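Local coordinates for leukotriene A-4 hydrolase (Saccharomyces cerevisiae, PDB 2XPZ), which is a zinc aminopeptidase of the M1 family that preferentially cleaves di- and tripeptides and also has low epoxide hydrolase activity in vitro, at residues Y141-L146 with Y271-M276; L303-S308 with W321-W326; N310-C315 with K424-F429; F398-I403 with D447-E452. All blocks are in the same frame, centred on the assembly; numbering follows the deposited sequence.

Interaction 1: residues Y141-L146 with Y271-M276; sequences YVFSQL and YPYGGM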
loop_
_atom_site.group_PDB
_atom_site.type_symbol
_atom_site.label_atom_id
_atom_site.label_comp_id
_atom_site.label_asym_id
_atom_site.label_seq_id
_atom_site.Cartn_x
_atom_site.Cartn_y
_atom_site.Cartn_z
ATOM N N TYR A 141 14.006 1.980 -16.126
ATOM C CA TYR A 141 12.799 2.444 -15.455
ATOM C C TYR A 141 13.219 3.030 -14.135
ATOM O O TYR A 141 14.210 2.605 -13.553
ATOM C CB TYR A 141 11.854 1.279 -15.206
ATOM C CG TYR A 141 10.442 1.645 -14.793
ATOM C CD1 TYR A 141 10.033 1.544 -13.468
ATOM C CD2 TYR A 141 9.508 2.037 -15.731
ATOM C CE1 TYR A 141 8.745 1.843 -13.093
ATOM C CE2 TYR A 141 8.217 2.343 -15.362
ATOM C CZ TYR A 141 7.845 2.244 -14.045
ATOM O OH TYR A 141 6.561 2.547 -13.671
ATOM N N VAL A 142 12.488 4.028 -13.669
ATOM C CA VAL A 142 12.679 4.505 -12.310
ATOM C C VAL A 142 11.341 4.909 -11.723
ATOM O O VAL A 142 10.510 5.502 -12.406
ATOM C CB VAL A 142 13.671 5.686 -12.210
ATOM C CG1 VAL A 142 13.143 6.921 -12.943
ATOM C CG2 VAL A 142 13.958 6.000 -10.748
ATOM N N PHE A 143 11.131 4.553 -10.460
ATOM C CA PHE A 143 9.956 4.980 -9.718
ATOM C C PHE A 143 10.383 5.326 -8.303
ATOM O O PHE A 143 11.371 4.800 -7.807
ATOM C CB PHE A 143 8.844 3.911 -9.745
ATOM C CG PHE A 143 9.201 2.616 -9.060
ATOM C CD1 PHE A 143 8.827 2.388 -7.743
ATOM C CD2 PHE A 143 9.871 1.613 -9.738
ATOM C CE1 PHE A 143 9.141 1.203 -7.106
ATOM C CE2 PHE A 143 10.187 0.424 -9.103
ATOM C CZ PHE A 143 9.825 0.220 -7.785
ATOM N N SER A 144 9.664 6.246 -7.671
ATOM C CA SER A 144 9.906 6.576 -6.269
ATOM C C SER A 144 8.947 5.834 -5.333
ATOM O O SER A 144 7.781 5.599 -5.668
ATOM C CB SER A 144 9.795 8.089 -6.043
ATOM O OG SER A 144 8.441 8.506 -6.115
ATOM N N GLN A 145 9.457 5.473 -4.159
ATOM C CA GLN A 145 8.648 4.963 -3.058
ATOM C C GLN A 145 8.965 5.786 -1.800
ATOM O O GLN A 145 9.963 5.546 -1.116
ATOM C CB GLN A 145 8.974 3.482 -2.809
ATOM C CG GLN A 145 8.399 2.913 -1.533
ATOM C CD GLN A 145 6.913 2.754 -1.613
ATOM O OE1 GLN A 145 6.167 3.559 -1.060
ATOM N NE2 GLN A 145 6.464 1.725 -2.328
ATOM N N LEU A 146 8.100 6.725 -1.455
ATOM C CA LEU A 146 8.498 7.741 -0.502
ATOM C C LEU A 146 8.034 7.479 0.937
ATOM O O LEU A 146 8.693 7.902 1.899
ATOM C CB LEU A 146 8.031 9.127 -0.975
ATOM C CG LEU A 146 9.071 9.967 -1.720
ATOM C CD1 LEU A 146 9.887 9.128 -2.703
ATOM C CD2 LEU A 146 8.430 11.144 -2.422
ATOM N N TYR A 271 9.039 -4.706 -10.361
ATOM C CA TYR A 271 8.431 -3.959 -9.270
ATOM C C TYR A 271 8.100 -4.890 -8.135
ATOM O O TYR A 271 7.320 -5.819 -8.296
ATOM C CB TYR A 271 7.171 -3.266 -9.799
ATOM C CG TYR A 271 6.448 -2.364 -8.800
ATOM C CD1 TYR A 271 6.931 -1.101 -8.497
ATOM C CD2 TYR A 271 5.278 -2.781 -8.158
ATOM C CE1 TYR A 271 6.270 -0.272 -7.577
ATOM C CE2 TYR A 271 4.611 -1.959 -7.239
ATOM C CZ TYR A 271 5.108 -0.704 -6.950
ATOM O OH TYR A 271 4.448 0.117 -6.045
ATOM N N PRO A 272 8.742 -4.687 -6.990
ATOM C CA PRO A 272 8.656 -5.756 -6.002
ATOM C C PRO A 272 7.561 -5.498 -4.987
ATOM O O PRO A 272 7.239 -6.378 -4.185
ATOM C CB PRO A 272 10.017 -5.696 -5.315
ATOM C CG PRO A 272 10.597 -4.332 -5.677
ATOM C CD PRO A 272 9.605 -3.594 -6.535
ATOM N N TYR A 273 6.987 -4.304 -5.039
ATOM C CA TYR A 273 6.051 -3.857 -4.018
ATOM C C TYR A 273 4.620 -4.249 -4.354
ATOM O O TYR A 273 4.387 -5.038 -5.266
ATOM C CB TYR A 273 6.172 -2.343 -3.832
ATOM C CG TYR A 273 7.586 -1.894 -3.537
ATOM C CD1 TYR A 273 8.140 -2.080 -2.279
ATOM C CD2 TYR A 273 8.366 -1.295 -4.517
ATOM C CE1 TYR A 273 9.428 -1.681 -2.000
ATOM C CE2 TYR A 273 9.660 -0.893 -4.250
ATOM C CZ TYR A 273 10.185 -1.088 -2.987
ATOM O OH TYR A 273 11.471 -0.690 -2.703
ATOM N N GLY A 274 3.659 -3.704 -3.619
ATOM C CA GLY A 274 2.273 -4.067 -3.832
ATOM C C GLY A 274 1.343 -2.914 -4.150
ATOM O O GLY A 274 0.129 -3.063 -4.059
ATOM N N GLY A 275 1.899 -1.764 -4.522
ATOM C CA GLY A 275 1.078 -0.616 -4.868
ATOM C C GLY A 275 1.294 0.607 -3.995
ATOM O O GLY A 275 1.862 0.529 -2.904
ATOM N N MET A 276 0.839 1.749 -4.490
ATOM C CA MET A 276 1.049 3.017 -3.817
ATOM C C MET A 276 -0.030 3.969 -4.292
ATOM O O MET A 276 -0.483 3.874 -5.421
ATOM C CB MET A 276 2.443 3.566 -4.108
ATOM C CG MET A 276 2.762 4.847 -3.374
ATOM S SD MET A 276 2.534 4.694 -1.591
ATOM C CE MET A 276 2.140 6.390 -1.148
#
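Phe143 reaches across from strand 141-144 to the loop 271-276 and puts its ring against Tyr271 and Tyr273. Its CB leaves the strand toward the loop, and chi1 of 64° sets CG between the backbone N and the carbonyl carbon, which swings the ring into the aromatic cluster. On the near half of the ring, Phe143 CD1 lies 3.7 Å from Tyr271 CE1, while CD2 lies at the edge of the Tyr141 ring. Further out, CE1 approaches Tyr271 CE1 to 3.3 Å, and the same atom meets Tyr273 CE2 at 3.6 Å; on the other side of the ring CE2 also meets Tyr271 CD1 (3.6 Å). At the tip, CZ sits 3.3 Å from Tyr271 CD1, with Pro272 CD at the ring edge. Tyr271 thus covers one face of the Phe143 ring, the Phe143 and Tyr271 planes inclined at 57°, whereas Tyr273 comes rim to rim with Phe143, planes at 82°. An alanine in place of Phe143 would probably open a gap between strand and loop and leave the Tyr271 and Tyr273 rings without the surface that now holds their tilt. Alongside, Gln145 places NE2 over one face of the Tyr273 ring, 4.0 Å from Tyr273 CG, while Pro272 CG covers the opposite face; Gln145 OE1 is 3.8 Å from Met276 SD. Gln145 and residues 272-276 belong to the substrate-binding site. Strand 141-144 runs between strands 127-130 and 209-211 of an antiparallel sheet, and Phe283 of strand 282-284 touches Phe143, Tyr271 and Met276.

Interaction 2: residues L303-S308 with W321-W326; sequences LAHSWS and WLNEGW. With ZN (zinc ion), chain C.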
loop_
_atom_site.group_PDB
_atom_site.type_symbol
_atom_site.label_atom_id
_atom_site.label_comp_id
_atom_site.label_asym_id
_atom_site.label_seq_id
_atom_site.Cartn_x
_atom_site.Cartn_y
_atom_site.Cartn_z
ATOM N N LEU A 303 -7.797 3.824 -4.632
ATOM C CA LEU A 303 -8.803 4.808 -4.960
ATOM C C LEU A 303 -9.346 5.416 -3.677
ATOM O O LEU A 303 -9.532 6.632 -3.558
ATOM C CB LEU A 303 -9.933 4.143 -5.723
ATOM C CG LEU A 303 -11.106 5.066 -5.982
ATOM C CD1 LEU A 303 -10.720 6.060 -7.046
ATOM C CD2 LEU A 303 -12.303 4.248 -6.391
ATOM N N ALA A 304 -9.602 4.555 -2.705
ATOM C CA ALA A 304 -10.175 4.993 -1.443
ATOM C C ALA A 304 -9.279 6.032 -0.783
ATOM O O ALA A 304 -9.757 6.935 -0.108
ATOM C CB ALA A 304 -10.384 3.802 -0.527
ATOM N N HIS A 305 -7.975 5.896 -0.987
ATOM C CA HIS A 305 -7.005 6.798 -0.377
ATOM C C HIS A 305 -7.176 8.226 -0.837
ATOM O O HIS A 305 -6.686 9.158 -0.203
ATOM C CB HIS A 305 -5.603 6.369 -0.734
ATOM C CG HIS A 305 -4.967 5.493 0.316
ATOM N ND1 HIS A 305 -4.813 5.903 1.593
ATOM C CD2 HIS A 305 -4.450 4.249 0.199
ATOM C CE1 HIS A 305 -4.213 4.915 2.284
ATOM N NE2 HIS A 305 -3.992 3.931 1.476
ATOM N N SER A 306 -7.849 8.387 -1.967
ATOM C CA SER A 306 -8.113 9.706 -2.495
ATOM C C SER A 306 -8.836 10.543 -1.450
ATOM O O SER A 306 -8.660 11.749 -1.405
ATOM C CB SER A 306 -8.919 9.605 -3.782
ATOM O OG SER A 306 -8.213 8.842 -4.749
ATOM N N TRP A 307 -9.638 9.904 -0.602
ATOM C CA TRP A 307 -10.261 10.608 0.518
ATOM C C TRP A 307 -9.444 10.447 1.801
ATOM O O TRP A 307 -8.975 11.431 2.363
ATOM C CB TRP A 307 -11.711 10.173 0.743
ATOM C CG TRP A 307 -12.616 10.567 -0.349
ATOM C CD1 TRP A 307 -13.423 11.662 -0.398
ATOM C CD2 TRP A 307 -12.811 9.864 -1.595
ATOM N NE1 TRP A 307 -14.111 11.687 -1.593
ATOM C CE2 TRP A 307 -13.753 10.619 -2.321
ATOM C CE3 TRP A 307 -12.268 8.698 -2.121
ATOM C CZ2 TRP A 307 -14.164 10.194 -3.598
ATOM C CZ3 TRP A 307 -12.684 8.305 -3.380
ATOM C CH2 TRP A 307 -13.624 9.051 -4.103
ATOM N N SER A 308 -9.250 9.216 2.255
ATOM C CA SER A 308 -8.585 8.992 3.535
ATOM C C SER A 308 -7.095 8.747 3.389
ATOM O O SER A 308 -6.678 7.708 2.891
ATOM C CB SER A 308 -9.212 7.806 4.251
ATOM O OG SER A 308 -9.064 6.634 3.477
ATOM N N TRP A 321 -3.113 4.777 11.649
ATOM C CA TRP A 321 -4.332 3.978 11.524
ATOM C C TRP A 321 -5.469 4.765 10.872
ATOM O O TRP A 321 -6.338 4.180 10.219
ATOM C CB TRP A 321 -4.769 3.414 12.889
ATOM C CG TRP A 321 -5.550 4.380 13.743
ATOM C CD1 TRP A 321 -5.051 5.259 14.671
ATOM C CD2 TRP A 321 -6.974 4.557 13.747
ATOM N NE1 TRP A 321 -6.082 5.974 15.243
ATOM C CE2 TRP A 321 -7.265 5.562 14.692
ATOM C CE3 TRP A 321 -8.026 3.966 13.040
ATOM C CZ2 TRP A 321 -8.571 5.983 14.939
ATOM C CZ3 TRP A 321 -9.316 4.386 13.292
ATOM C CH2 TRP A 321 -9.577 5.379 14.226
ATOM N N LEU A 322 -5.449 6.084 11.053
ATOM C CA LEU A 322 -6.415 7.002 10.442
ATOM C C LEU A 322 -6.241 7.098 8.923
ATOM O O LEU A 322 -7.151 7.489 8.185
ATOM C CB LEU A 322 -6.244 8.394 11.048
ATOM C CG LEU A 322 -6.701 8.573 12.490
ATOM C CD1 LEU A 322 -6.058 9.796 13.100
ATOM C CD2 LEU A 322 -8.222 8.657 12.551
ATOM N N ASN A 323 -5.039 6.769 8.478
ATOM C CA ASN A 323 -4.726 6.705 7.077
ATOM C C ASN A 323 -5.281 5.393 6.578
ATOM O O ASN A 323 -6.267 5.361 5.853
ATOM C CB ASN A 323 -3.202 6.744 6.895
ATOM C CG ASN A 323 -2.776 7.192 5.502
ATOM O OD1 ASN A 323 -3.483 6.983 4.525
ATOM N ND2 ASN A 323 -1.601 7.789 5.412
ATOM N N GLU A 324 -4.662 4.309 7.031
ATOM C CA GLU A 324 -4.882 2.966 6.491
ATOM C C GLU A 324 -6.128 2.211 6.949
ATOM O O GLU A 324 -6.713 1.464 6.174
ATOM C CB GLU A 324 -3.647 2.112 6.740
ATOM C CG GLU A 324 -2.553 2.420 5.768
ATOM C CD GLU A 324 -3.002 2.180 4.345
ATOM O OE1 GLU A 324 -4.135 1.686 4.153
ATOM O OE2 GLU A 324 -2.219 2.477 3.421
ATOM N N GLY A 325 -6.516 2.396 8.204
ATOM C CA GLY A 325 -7.731 1.798 8.710
ATOM C C GLY A 325 -8.963 2.351 8.036
ATOM O O GLY A 325 -9.829 1.601 7.613
ATOM N N TRP A 326 -9.056 3.671 7.947
ATOM C CA TRP A 326 -10.184 4.314 7.275
ATOM C C TRP A 326 -10.251 3.869 5.829
ATOM O O TRP A 326 -11.311 3.858 5.217
ATOM C CB TRP A 326 -10.035 5.832 7.313
ATOM C CG TRP A 326 -10.949 6.575 8.250
ATOM C CD1 TRP A 326 -10.574 7.382 9.289
ATOM C CD2 TRP A 326 -12.377 6.625 8.210
ATOM N NE1 TRP A 326 -11.678 7.920 9.901
ATOM C CE2 TRP A 326 -12.805 7.467 9.254
ATOM C CE3 TRP A 326 -13.347 6.030 7.397
ATOM C CZ2 TRP A 326 -14.143 7.727 9.513
ATOM C CZ3 TRP A 326 -14.678 6.288 7.652
ATOM C CH2 TRP A 326 -15.066 7.126 8.698
HETATM ZN ZN ZN C . -3.114 1.791 1.608
#
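The catalytic zinc site is built here, His305 from segment 303-308 and Glu324 from helix 321-339 meeting at the metal. His305 NE2 binds zinc at 2.3 Å and Glu324 OE2 at 2.1 Å; Glu324 OE1 lies farther from zinc, at 2.7 Å, so the carboxylate is held unevenly. His305 NE2 and Glu324 OE2 are 3.0 Å apart, brought together by the shared ion, and the carboxylate stands nearly perpendicular (89°) to the imidazole, at the ring's edge. Glu324 CB starts off away from the histidine, and a bend at chi2 (-59°) helps to turn the carboxylate back to the metal. His301 completes the protein ligands, giving the HExxH pattern with a more distant glutamate that marks M1 metallopeptidases; Glu302 of the same motif is the proton acceptor. On its other nitrogen, His305 ND1 donates to Ser308 O at 2.9 Å, a bent bond (141°) that fixes the rotation of the ring. Asn323 OD1 approaches the ring edge, 3.1 Å from His305 CE1, with the amide turned almost square to the imidazole; Asn323 ND2 bonds to Tyr205 OH. Ser308 CB packs on Trp326 CB at 3.7 Å, and Ser308 OG pairs with Thr327 OG1.

Interaction 3: residues N310-C315 with K424-F429; sequences NLVTNC and KSLDTF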
loop_
_atom_site.group_PDB
_atom_site.type_symbol
_atom_site.label_atom_id
_atom_site.label_comp_id
_atom_site.label_asym_id
_atom_site.label_seq_id
_atom_site.Cartn_x
_atom_site.Cartn_y
_atom_site.Cartn_z
ATOM N N ASN A 310 -4.999 10.796 1.629
ATOM C CA ASN A 310 -4.553 11.738 0.643
ATOM C C ASN A 310 -5.249 13.037 0.905
ATOM O O ASN A 310 -4.611 14.076 0.991
ATOM C CB ASN A 310 -4.840 11.237 -0.768
ATOM C CG ASN A 310 -4.006 10.026 -1.140
ATOM O OD1 ASN A 310 -3.347 9.419 -0.297
ATOM N ND2 ASN A 310 -4.027 9.675 -2.407
ATOM N N LEU A 311 -6.563 12.968 1.068
ATOM C CA LEU A 311 -7.347 14.163 1.347
ATOM C C LEU A 311 -7.287 14.523 2.814
ATOM O O LEU A 311 -7.040 15.672 3.157
ATOM C CB LEU A 311 -8.799 13.982 0.920
ATOM C CG LEU A 311 -9.681 15.222 1.013
ATOM C CD1 LEU A 311 -9.294 16.239 -0.047
ATOM C CD2 LEU A 311 -11.132 14.806 0.870
ATOM N N VAL A 312 -7.527 13.538 3.673
ATOM C CA VAL A 312 -7.435 13.707 5.115
ATOM C C VAL A 312 -6.299 12.855 5.671
ATOM O O VAL A 312 -6.393 11.629 5.698
ATOM C CB VAL A 312 -8.730 13.282 5.803
ATOM C CG1 VAL A 312 -8.583 13.399 7.300
ATOM C CG2 VAL A 312 -9.892 14.124 5.311
ATOM N N THR A 313 -5.241 13.503 6.146
ATOM C CA THR A 313 -3.984 12.808 6.423
ATOM C C THR A 313 -3.668 12.548 7.909
ATOM O O THR A 313 -3.950 13.372 8.784
ATOM C CB THR A 313 -2.815 13.568 5.750
ATOM O OG1 THR A 313 -3.193 13.911 4.418
ATOM C CG2 THR A 313 -1.560 12.737 5.692
ATOM N N ASN A 314 -3.092 11.385 8.195
ATOM C CA ASN A 314 -2.526 11.160 9.515
ATOM C C ASN A 314 -1.403 12.166 9.737
ATOM O O ASN A 314 -0.468 12.231 8.960
ATOM C CB ASN A 314 -1.987 9.737 9.643
ATOM C CG ASN A 314 -1.040 9.369 8.527
ATOM O OD1 ASN A 314 -1.413 9.394 7.349
ATOM N ND2 ASN A 314 0.190 9.008 8.887
ATOM N N CYS A 315 -1.489 12.957 10.790
ATOM C CA CYS A 315 -0.485 13.990 11.027
ATOM C C CYS A 315 0.875 13.397 11.372
ATOM O O CYS A 315 1.899 14.065 11.279
ATOM C CB CYS A 315 -0.933 14.923 12.156
ATOM S SG CYS A 315 -1.229 14.071 13.745
ATOM N N LYS A 424 -6.422 18.711 5.301
ATOM C CA LYS A 424 -5.725 18.897 6.578
ATOM C C LYS A 424 -5.204 17.570 7.133
ATOM O O LYS A 424 -5.459 16.510 6.569
ATOM C CB LYS A 424 -6.657 19.535 7.616
ATOM C CG LYS A 424 -6.786 21.045 7.554
ATOM C CD LYS A 424 -8.239 21.451 7.645
ATOM C CE LYS A 424 -8.380 22.893 8.066
ATOM N NZ LYS A 424 -9.509 23.556 7.373
ATOM N N SER A 425 -4.482 17.638 8.248
ATOM C CA SER A 425 -4.048 16.441 8.967
ATOM C C SER A 425 -4.673 16.381 10.354
ATOM O O SER A 425 -5.100 17.394 10.891
ATOM C CB SER A 425 -2.528 16.404 9.096
ATOM O OG SER A 425 -1.906 16.527 7.831
ATOM N N LEU A 426 -4.726 15.192 10.944
ATOM C CA LEU A 426 -5.281 15.057 12.290
ATOM C C LEU A 426 -4.692 13.874 13.027
ATOM O O LEU A 426 -4.029 13.022 12.439
ATOM C CB LEU A 426 -6.806 14.939 12.250
ATOM C CG LEU A 426 -7.356 13.783 11.423
ATOM C CD1 LEU A 426 -7.396 12.562 12.275
ATOM C CD2 LEU A 426 -8.738 14.104 10.935
ATOM N N ASP A 427 -4.921 13.842 14.331
ATOM C CA ASP A 427 -4.497 12.714 15.150
ATOM C C ASP A 427 -5.700 11.907 15.630
ATOM O O ASP A 427 -6.851 12.273 15.378
ATOM C CB ASP A 427 -3.628 13.173 16.337
ATOM C CG ASP A 427 -4.249 14.320 17.123
ATOM O OD1 ASP A 427 -5.493 14.378 17.242
ATOM O OD2 ASP A 427 -3.480 15.166 17.631
ATOM N N THR A 428 -5.417 10.798 16.306
ATOM C CA THR A 428 -6.446 9.966 16.915
ATOM C C THR A 428 -7.448 10.797 17.713
ATOM O O THR A 428 -8.654 10.738 17.478
ATOM C CB THR A 428 -5.815 8.920 17.851
ATOM O OG1 THR A 428 -4.971 8.045 17.090
ATOM C CG2 THR A 428 -6.896 8.111 18.554
ATOM N N PHE A 429 -6.938 11.578 18.656
ATOM C CA PHE A 429 -7.790 12.366 19.540
ATOM C C PHE A 429 -8.699 13.335 18.775
ATOM O O PHE A 429 -9.840 13.555 19.169
ATOM C CB PHE A 429 -6.954 13.111 20.594
ATOM C CG PHE A 429 -6.008 12.226 21.362
ATOM C CD1 PHE A 429 -6.343 11.756 22.616
ATOM C CD2 PHE A 429 -4.785 11.863 20.820
ATOM C CE1 PHE A 429 -5.474 10.942 23.312
ATOM C CE2 PHE A 429 -3.917 11.052 21.511
ATOM C CZ PHE A 429 -4.255 10.594 22.757
#
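Thr313 and Ser425 lie side by side in a short parallel pairing, their CA atoms 4.4 Å apart, the backbone closely knit. Thr313 N donates to Lys424 O at 3.0 Å in an almost straight bond (177°), Leu426 N returns one to Thr313 O at 2.9 Å, and Cys315 N reaches Leu426 O at 3.0 Å. Thr313 O also receives a CA-H...O contact from Ser425 CA at 3.1 Å. Their side chains share one face, Ser425 OG 3.7 Å from Thr313 CB; the hydroxyls are bonded outside the two segments, Thr313 OG1 to Lys164 NZ and Gly309 O, Ser425 OG to Pro161 O. Cys315 closes the tight end: chi1 of 59° directs its SG along the partner chain to meet Asp427 CB at 3.6 Å. The apolar side is thinner, a single touch of 3.7 Å from Val312 CG1 to Leu426 CD2, backed by Tyr417. The solvent side is at Lys424, exposed, its CB directed away from the partner while its carbonyl stays in the pairing. The arrangement is a two-stranded parallel pairing, one strand of which, 425-426, passes through the N-cap residue Asp427 into helix 428-438, Asp427 OD1 accepting from Gln430 N.

Interaction 4: residues F398-I403 with D447-E452; sequences FHLETI and DSVDWE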
loop_
_atom_site.group_PDB
_atom_site.type_symbol
_atom_site.label_atom_id
_atom_site.label_comp_id
_atom_site.label_asym_id
_atom_site.label_seq_id
_atom_site.Cartn_x
_atom_site.Cartn_y
_atom_site.Cartn_z
ATOM N N PHE A 398 -15.393 -0.371 11.889
ATOM C CA PHE A 398 -16.513 -1.276 11.646
ATOM C C PHE A 398 -17.368 -1.428 12.911
ATOM O O PHE A 398 -18.597 -1.382 12.850
ATOM C CB PHE A 398 -16.040 -2.648 11.131
ATOM C CG PHE A 398 -17.163 -3.630 10.953
ATOM C CD1 PHE A 398 -17.916 -3.641 9.785
ATOM C CD2 PHE A 398 -17.507 -4.508 11.975
ATOM C CE1 PHE A 398 -18.977 -4.521 9.635
ATOM C CE2 PHE A 398 -18.562 -5.391 11.827
ATOM C CZ PHE A 398 -19.297 -5.399 10.659
ATOM N N HIS A 399 -16.702 -1.598 14.053
ATOM C CA HIS A 399 -17.359 -1.616 15.353
ATOM C C HIS A 399 -18.221 -0.380 15.559
ATOM O O HIS A 399 -19.385 -0.490 15.929
ATOM C CB HIS A 399 -16.324 -1.727 16.472
ATOM C CG HIS A 399 -16.914 -1.729 17.847
ATOM N ND1 HIS A 399 -18.065 -2.424 18.167
ATOM C CD2 HIS A 399 -16.507 -1.137 18.994
ATOM C CE1 HIS A 399 -18.345 -2.248 19.443
ATOM N NE2 HIS A 399 -17.413 -1.471 19.971
ATOM N N LEU A 400 -17.643 0.794 15.313
ATOM C CA LEU A 400 -18.362 2.073 15.409
ATOM C C LEU A 400 -19.579 2.127 14.483
ATOM O O LEU A 400 -20.593 2.728 14.816
ATOM C CB LEU A 400 -17.430 3.263 15.122
ATOM C CG LEU A 400 -16.309 3.570 16.121
ATOM C CD1 LEU A 400 -15.601 4.867 15.742
ATOM C CD2 LEU A 400 -16.869 3.635 17.535
ATOM N N GLU A 401 -19.467 1.500 13.319
ATOM C CA GLU A 401 -20.560 1.450 12.356
ATOM C C GLU A 401 -21.732 0.646 12.900
ATOM O O GLU A 401 -22.886 1.065 12.797
ATOM C CB GLU A 401 -20.079 0.813 11.049
ATOM C CG GLU A 401 -21.209 0.344 10.142
ATOM C CD GLU A 401 -20.813 -0.828 9.261
ATOM O OE1 GLU A 401 -19.722 -1.390 9.474
ATOM O OE2 GLU A 401 -21.595 -1.190 8.359
ATOM N N THR A 402 -21.420 -0.519 13.462
ATOM C CA THR A 402 -22.431 -1.464 13.919
ATOM C C THR A 402 -23.251 -0.842 15.042
ATOM O O THR A 402 -24.480 -0.770 14.967
ATOM C CB THR A 402 -21.792 -2.787 14.422
ATOM O OG1 THR A 402 -20.879 -3.291 13.440
ATOM C CG2 THR A 402 -22.869 -3.835 14.711
ATOM N N ILE A 403 -22.556 -0.380 16.074
ATOM C CA ILE A 403 -23.197 0.175 17.250
ATOM C C ILE A 403 -24.013 1.450 16.979
ATOM O O ILE A 403 -24.962 1.738 17.702
ATOM C CB ILE A 403 -22.161 0.440 18.356
ATOM C CG1 ILE A 403 -21.342 1.689 18.029
ATOM C CG2 ILE A 403 -21.263 -0.776 18.549
ATOM C CD1 ILE A 403 -20.320 2.050 19.082
ATOM N N ASP A 447 -20.149 5.987 24.119
ATOM C CA ASP A 447 -19.335 5.928 25.315
ATOM C C ASP A 447 -19.044 4.473 25.703
ATOM O O ASP A 447 -18.070 4.217 26.408
ATOM C CB ASP A 447 -20.030 6.683 26.458
ATOM C CG ASP A 447 -19.472 8.083 26.671
ATOM O OD1 ASP A 447 -18.515 8.194 27.465
ATOM O OD2 ASP A 447 -19.988 9.061 26.072
ATOM N N SER A 448 -19.862 3.521 25.237
ATOM C CA SER A 448 -19.659 2.104 25.597
ATOM C C SER A 448 -18.422 1.465 24.946
ATOM O O SER A 448 -18.013 0.361 25.325
ATOM C CB SER A 448 -20.913 1.244 25.340
ATOM O OG SER A 448 -21.253 1.172 23.963
ATOM N N VAL A 449 -17.842 2.166 23.971
ATOM C CA VAL A 449 -16.631 1.714 23.280
ATOM C C VAL A 449 -15.417 1.689 24.217
ATOM O O VAL A 449 -15.146 2.668 24.907
ATOM C CB VAL A 449 -16.313 2.628 22.069
ATOM C CG1 VAL A 449 -15.058 2.157 21.351
ATOM C CG2 VAL A 449 -17.496 2.685 21.113
ATOM N N ASP A 450 -14.693 0.572 24.246
ATOM C CA ASP A 450 -13.479 0.461 25.059
ATOM C C ASP A 450 -12.279 1.038 24.313
ATOM O O ASP A 450 -11.349 0.323 23.931
ATOM C CB ASP A 450 -13.203 -0.992 25.451
ATOM C CG ASP A 450 -11.961 -1.138 26.316
ATOM O OD1 ASP A 450 -11.546 -0.153 26.957
ATOM O OD2 ASP A 450 -11.396 -2.242 26.358
ATOM N N TRP A 451 -12.314 2.346 24.110
ATOM C CA TRP A 451 -11.232 3.024 23.435
ATOM C C TRP A 451 -9.850 2.544 23.921
ATOM O O TRP A 451 -8.958 2.332 23.106
ATOM C CB TRP A 451 -11.396 4.532 23.583
ATOM C CG TRP A 451 -12.735 5.055 23.122
ATOM C CD1 TRP A 451 -13.735 5.529 23.908
ATOM C CD2 TRP A 451 -13.207 5.168 21.770
ATOM N NE1 TRP A 451 -14.798 5.933 23.141
ATOM C CE2 TRP A 451 -14.500 5.722 21.823
ATOM C CE3 TRP A 451 -12.660 4.861 20.525
ATOM C CZ2 TRP A 451 -15.256 5.968 20.686
ATOM C CZ3 TRP A 451 -13.413 5.104 19.397
ATOM C CH2 TRP A 451 -14.697 5.650 19.484
ATOM N N GLU A 452 -9.678 2.337 25.228
ATOM C CA GLU A 452 -8.371 1.922 25.783
ATOM C C GLU A 452 -7.801 0.602 25.228
ATOM O O GLU A 452 -6.596 0.472 25.044
ATOM C CB GLU A 452 -8.389 1.877 27.326
ATOM C CG GLU A 452 -8.202 3.224 28.039
ATOM C CD GLU A 452 -6.811 3.428 28.629
ATOM O OE1 GLU A 452 -5.856 2.762 28.176
ATOM O OE2 GLU A 452 -6.678 4.269 29.547
#
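Two flat groups border this contact, the indole of Trp451 and the imidazole of His399, and Val449 touches both. Val449 CG1 sits 3.5 Å above the centre of one indole face, a CH-pi placement within segment 447-452, since Val449 precedes Trp451 by two residues. The same methyl approaches the His399 ring at its edge, 4.3 Å from His399 CD2; that ring also meets the ring of Trp454. Leu400 comes to the far end of the indole obliquely, its CD2 3.5 Å from Trp451 CH2 and its CD1 at 3.9 Å from that same carbon. Val449 CG2 lies 3.5 Å from Ile403 CD1 and 3.8 Å from Leu400 CD2, one methyl touching two side chains of the helix. Chi1 of 180° holds Val449 CG1 anti to the backbone N, which divides the methyls, one on the indole and one facing Leu400 and Ile403. No hydrogen bond crosses between the segments; the polar end of Trp451, NE1, bonds to Tyr436 OH instead. Asp450, the N-cap of helix 451-456, sits at the centre of an inverse gamma turn. Here the end of helix 387-403 packs against the turn leading into helix 451-456, away from the annotated sites. Leu435 of helix 428-438 touches both Leu400 and Trp451, Phe410 of helix 407-420 lies against Leu400, and Ile6 of helix 6-9 reaches Trp451.

Along the chain, interaction 1 closes before the others open, and it joins the N-terminal M1 range to the peptidase range that holds interactions 2, 3 and 4. Interactions 2 and 3 touch, centres 10 Å apart, and their segments alternate: strand 313-314 lies in the connection between the zinc-binding segments 303-308 and 321-326, and strand 425-426 pairs with it from far along the chain. Interaction 1 lies about 19 Å from interaction 2 between centres, nearest atoms about 6 Å apart, placing substrate-binding residues near, but not touching, the zinc site. Interaction 4 is peripheral, about 36 Å from interaction 1 between centres, and its segments alternate with those of interaction 3 in the helical part of the peptidase range.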